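Local coordinates for protein thiol peroxidase (Mycobacterium tuberculosis, PDB 1XVQ) that reduces hydrogen peroxide and organic hydroperoxides to water and alcohols with electrons from thioredoxin, probably protecting the cell against oxidative stress, at residues 108-111 against 112-116. Sequence-based numbering, arbitrary orientation.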
loop_
_atom_site.group_PDB
_atom_site.type_symbol
_atom_site.label_atom_id
_atom_site.label_comp_id
_atom_site.label_asym_id
_atom_site.label_seq_id
_atom_site.Cartn_x
_atom_site.Cartn_y
_atom_site.Cartn_z
ATOM N N ARG A 108 -8.646 -8.979 7.331
ATOM C CA ARG A 108 -10.058 -9.031 7.705
ATOM C C ARG A 108 -10.843 -7.734 7.525
ATOM O O ARG A 108 -11.812 -7.478 8.233
ATOM C CB ARG A 108 -10.196 -9.577 9.149
ATOM C CG ARG A 108 -9.544 -8.692 10.213
ATOM C CD ARG A 108 -9.833 -9.240 11.625
ATOM N NE ARG A 108 -9.129 -8.478 12.660
ATOM C CZ ARG A 108 -8.702 -8.989 13.816
ATOM N NH1 ARG A 108 -8.897 -10.273 14.097
ATOM N NH2 ARG A 108 -8.103 -8.205 14.704
ATOM N N ASP A 109 -10.469 -6.931 6.529
ATOM C CA ASP A 109 -11.193 -5.707 6.288
ATOM C C ASP A 109 -11.247 -5.481 4.788
ATOM O O ASP A 109 -10.614 -6.217 4.002
ATOM C CB ASP A 109 -10.558 -4.509 7.020
ATOM C CG ASP A 109 -9.217 -4.132 6.452
ATOM O OD1 ASP A 109 -8.196 -4.710 6.869
ATOM O OD2 ASP A 109 -9.212 -3.261 5.566
ATOM N N SER A 110 -12.007 -4.460 4.406
ATOM C CA SER A 110 -12.267 -4.152 3.006
ATOM C C SER A 110 -11.288 -3.252 2.274
ATOM O O SER A 110 -11.536 -2.876 1.133
ATOM C CB SER A 110 -13.686 -3.561 2.909
ATOM O OG SER A 110 -13.739 -2.344 3.640
ATOM N N PHE A 111 -10.140 -2.976 2.887
ATOM C CA PHE A 111 -9.141 -2.101 2.266
ATOM C C PHE A 111 -8.868 -2.407 0.784
ATOM O O PHE A 111 -8.901 -1.508 -0.048
ATOM C CB PHE A 111 -7.811 -2.170 3.042
ATOM C CG PHE A 111 -6.718 -1.308 2.445
ATOM C CD1 PHE A 111 -5.882 -1.801 1.424
ATOM C CD2 PHE A 111 -6.550 -0.001 2.869
ATOM C CE1 PHE A 111 -4.897 -0.999 0.836
ATOM C CE2 PHE A 111 -5.564 0.826 2.290
ATOM C CZ PHE A 111 -4.730 0.327 1.266
ATOM N N GLY A 112 -8.600 -3.667 0.450
ATOM C CA GLY A 112 -8.296 -4.006 -0.942
ATOM C C GLY A 112 -9.371 -3.656 -1.962
ATOM O O GLY A 112 -9.054 -3.236 -3.074
ATOM N N GLU A 113 -10.640 -3.806 -1.577
ATOM C CA GLU A 113 -11.745 -3.485 -2.481
ATOM C C GLU A 113 -12.035 -1.989 -2.498
ATOM O O GLU A 113 -12.304 -1.405 -3.565
ATOM C CB GLU A 113 -13.000 -4.263 -2.061
ATOM C CG GLU A 113 -12.831 -5.805 -2.176
ATOM C CD GLU A 113 -11.805 -6.426 -1.219
ATOM O OE1 GLU A 113 -10.987 -7.263 -1.687
ATOM O OE2 GLU A 113 -11.804 -6.119 -0.005
ATOM N N ASP A 114 -11.966 -1.368 -1.323
ATOM C CA ASP A 114 -12.217 0.070 -1.208
ATOM C C ASP A 114 -11.166 0.886 -1.936
ATOM O O ASP A 114 -11.487 1.963 -2.461
ATOM C CB ASP A 114 -12.277 0.505 0.250
ATOM C CG ASP A 114 -13.376 -0.197 1.015
ATOM O OD1 ASP A 114 -14.349 -0.683 0.376
ATOM O OD2 ASP A 114 -13.262 -0.257 2.251
ATOM N N TYR A 115 -9.926 0.384 -1.972
ATOM C CA TYR A 115 -8.872 1.071 -2.667
ATOM C C TYR A 115 -8.630 0.549 -4.088
ATOM O O TYR A 115 -7.730 1.033 -4.779
ATOM C CB TYR A 115 -7.569 1.026 -1.850
ATOM C CG TYR A 115 -7.529 2.121 -0.796
ATOM C CD1 TYR A 115 -8.354 2.064 0.326
ATOM C CD2 TYR A 115 -6.736 3.252 -0.979
ATOM C CE1 TYR A 115 -8.383 3.134 1.239
ATOM C CE2 TYR A 115 -6.768 4.322 -0.084
ATOM C CZ TYR A 115 -7.594 4.250 1.018
ATOM O OH TYR A 115 -7.637 5.328 1.911
ATOM N N GLY A 116 -9.444 -0.420 -4.498
ATOM C CA GLY A 116 -9.337 -0.984 -5.838
ATOM C C GLY A 116 -8.010 -1.664 -6.142
ATOM O O GLY A 116 -7.556 -1.647 -7.287
HETATM O O HOH W 1 -9.436 -6.229 1.466
#
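Phe111 and Tyr115, four residues apart on the short helix 111-114 and its exit, lay their rings over one another as an offset stack, with centroids 4.5 Å apart and planes at 12°. Phe111 CE2 meets Tyr115 CD1 at 3.6 Å, each atom over the rim of the other ring. Phe111 reaches this place because its CG lies anti to the backbone N (chi1 179°). On the exposed side of the turn, Ser110 OG donates to Asp114 OD2 over 2.6 Å, arriving on the syn side but 35° out of the carboxylate plane.

Backbone bonds bring both pairs together: Asp114 N binds Ser110 O at 2.9 Å, and Tyr115 N binds Phe111 O. Before the helix, Asp109 OD2 takes the amide of Phe111 in an Asx turn, while one water accepts from Gly112 N and donates to Asp109 O and Glu113 OE2; Glu113 OE1 bonds to Thr118 OG1. A Schellman motif at Gly116 ends the helix. Further out, Tyr115 OH bonds to Pro25 O. This single turn is thus two-sided: the stacked rings pack on strands 47-51 and 131-135 of the thioredoxin fold, whereas Asp109 and the water take its first amides and Ser110 bridges to Asp114.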